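Local atomic coordinates of thermophilic dibenzothiophene desulfurization enzyme C (Paenibacillus sp. A11-2, PDB entry 5XDC), a protein that probably catalyses the oxygen- and FMNH2-dependent oxidation of dibenzothiophene to its 5-oxide and on to the 5,5-dioxide in sulfur metabolism. Residues 183-188 / 227-232. Residues are numbered along the deposited sequence; the frame is centred on the assembly and turned at random. Where two conformers were deposited one is given.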
loop_
_atom_site.group_PDB
_atom_site.type_symbol
_atom_site.label_atom_id
_atom_site.label_comp_id
_atom_site.label_asym_id
_atom_site.label_seq_id
_atom_site.Cartn_x
_atom_site.Cartn_y
_atom_site.Cartn_z
ATOM N N ARG B 183 -34.591 23.415 15.640
ATOM C CA ARG B 183 -33.964 22.815 16.805
ATOM C C ARG B 183 -34.209 21.316 16.792
ATOM O O ARG B 183 -35.313 20.862 16.494
ATOM C CB ARG B 183 -34.524 23.430 18.089
ATOM C CG ARG B 183 -34.397 24.952 18.154
ATOM C CD ARG B 183 -34.895 25.493 19.488
ATOM N NE ARG B 183 -36.349 25.372 19.609
ATOM C CZ ARG B 183 -37.013 25.363 20.761
ATOM N NH1 ARG B 183 -36.368 25.465 21.914
ATOM N NH2 ARG B 183 -38.329 25.240 20.759
ATOM N N ILE B 184 -33.183 20.544 17.117
ATOM C CA ILE B 184 -33.321 19.095 17.062
ATOM C C ILE B 184 -34.035 18.603 18.308
ATOM O O ILE B 184 -33.637 18.924 19.435
ATOM C CB ILE B 184 -31.956 18.411 16.911
ATOM C CG1 ILE B 184 -31.333 18.768 15.566
ATOM C CG2 ILE B 184 -32.141 16.896 17.000
ATOM C CD1 ILE B 184 -29.874 18.343 15.436
ATOM N N VAL B 185 -35.081 17.818 18.122
ATOM C CA VAL B 185 -35.705 17.114 19.231
ATOM C C VAL B 185 -35.493 15.628 19.028
ATOM O O VAL B 185 -35.472 15.115 17.899
ATOM C CB VAL B 185 -37.209 17.421 19.389
ATOM C CG1 VAL B 185 -37.410 18.867 19.798
ATOM C CG2 VAL B 185 -37.953 17.102 18.119
ATOM N N ALA B 186 -35.332 14.938 20.148
ATOM C CA ALA B 186 -35.133 13.506 20.186
ATOM C C ALA B 186 -36.141 12.913 21.150
ATOM O O ALA B 186 -36.524 13.553 22.132
ATOM C CB ALA B 186 -33.703 13.135 20.619
ATOM N N ALA B 187 -36.555 11.687 20.869
ATOM C CA ALA B 187 -37.539 11.016 21.707
ATOM C C ALA B 187 -37.376 9.515 21.561
ATOM O O ALA B 187 -36.786 9.020 20.594
ATOM C CB ALA B 187 -38.971 11.434 21.348
ATOM N N LEU B 188 -37.921 8.789 22.534
ATOM C CA LEU B 188 -37.929 7.330 22.523
ATOM C C LEU B 188 -39.387 6.892 22.565
ATOM O O LEU B 188 -40.068 7.118 23.577
ATOM C CB LEU B 188 -37.149 6.764 23.713
ATOM C CG LEU B 188 -36.928 5.258 23.685
ATOM C CD1 LEU B 188 -35.909 4.874 22.648
ATOM C CD2 LEU B 188 -36.471 4.741 25.029
ATOM N N LEU B 227 -39.766 12.756 25.408
ATOM C CA LEU B 227 -38.729 13.630 24.889
ATOM C C LEU B 227 -37.432 13.480 25.672
ATOM O O LEU B 227 -37.426 13.324 26.900
ATOM C CB LEU B 227 -39.206 15.073 24.935
ATOM C CG LEU B 227 -40.458 15.309 24.094
ATOM C CD1 LEU B 227 -41.066 16.646 24.438
ATOM C CD2 LEU B 227 -40.113 15.253 22.639
ATOM N N LEU B 228 -36.323 13.519 24.941
ATOM C CA LEU B 228 -34.988 13.384 25.509
ATOM C C LEU B 228 -34.364 14.769 25.529
ATOM O O LEU B 228 -33.929 15.287 24.493
ATOM C CB LEU B 228 -34.159 12.398 24.698
ATOM C CG LEU B 228 -34.717 10.983 24.697
ATOM C CD1 LEU B 228 -34.047 10.145 23.613
ATOM C CD2 LEU B 228 -34.551 10.362 26.072
ATOM N N GLY B 229 -34.339 15.377 26.713
ATOM C CA GLY B 229 -33.868 16.736 26.843
ATOM C C GLY B 229 -34.824 17.724 26.205
ATOM O O GLY B 229 -35.975 17.417 25.868
ATOM N N THR B 230 -34.326 18.926 26.041
ATOM C CA THR B 230 -35.070 20.016 25.459
ATOM C C THR B 230 -34.674 20.196 24.005
ATOM O O THR B 230 -33.632 19.694 23.571
ATOM C CB THR B 230 -34.804 21.303 26.240
ATOM O OG1 THR B 230 -33.417 21.644 26.145
ATOM C CG2 THR B 230 -35.160 21.110 27.703
ATOM N N PRO B 231 -35.479 20.900 23.216
ATOM C CA PRO B 231 -35.138 21.070 21.798
ATOM C C PRO B 231 -33.813 21.791 21.631
ATOM O O PRO B 231 -33.560 22.824 22.256
ATOM C CB PRO B 231 -36.306 21.893 21.249
ATOM C CG PRO B 231 -37.431 21.629 22.204
ATOM C CD PRO B 231 -36.787 21.497 23.538
ATOM N N GLY B 232 -32.969 21.243 20.762
ATOM C CA GLY B 232 -31.656 21.803 20.554
ATOM C C GLY B 232 -30.623 21.441 21.601
ATOM O O GLY B 232 -29.460 21.837 21.458
HETATM O O HOH W 1 -32.147 17.950 21.688
HETATM O O HOH W 2 -35.297 16.817 22.539
#
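Arg183 lays one face of its guanidinium over the ring of Pro231, whose CB sits 3.5 Å above the plane of that group and over its centre. A bend at chi3 (-70°) curls the arginine chain back over the proline; NE is held by the carbonyl of Gly180, and NH2 forms a salt bridge with Asp177. With an alanine in place of Arg183, Pro231 CB would probably lose its flat cover and Asp177 its charged partner. Beside this pair, Gly232 N donates to Ile184 O at 2.8 Å in a nearly straight bond (175° at the hydrogen). The same oxygen also meets the CA-H of Pro231 and a water, 2.9 Å from Ile184 O, that also lies within bonding distance of Thr230 O. Farther along, Leu228 N reaches Ala186 O at 2.8 Å, approaching from above the carbonyl plane, 37° out of it. Between these two direct bonds the chain bows away at Gly229 and Thr230, and a second water spans the gap, accepting from Ala186 N at 3.0 Å and lying within bonding distance of Leu228 O. Apolar contact fills in around these polar links: Leu228 CB lies 4.2 Å from Ala186 CB, while Leu228 CD1 comes within 4.0 Å of Ala187 C. Tyr100 of helix 85-104 touches both Leu228 and Ala186, and Phe104 adds to the cover of the leucine. The opposite edge of 183-188 is fixed by backbone bonds from Arg183, Val185 and Ala187 to strand 167-174. Thus 227-232 follows the remaining edge of strand 184-190, with a single beta bridge, Ala187 to Leu227, before Gly232 takes the N-cap position of helix 233-240. This loop borders the mixed beta-sheet of the middle domain of an acyl-CoA dehydrogenase-like fold, the Ala186 side chain lying about 8 Å from that of Ser129, which binds FMN when the cofactor is present.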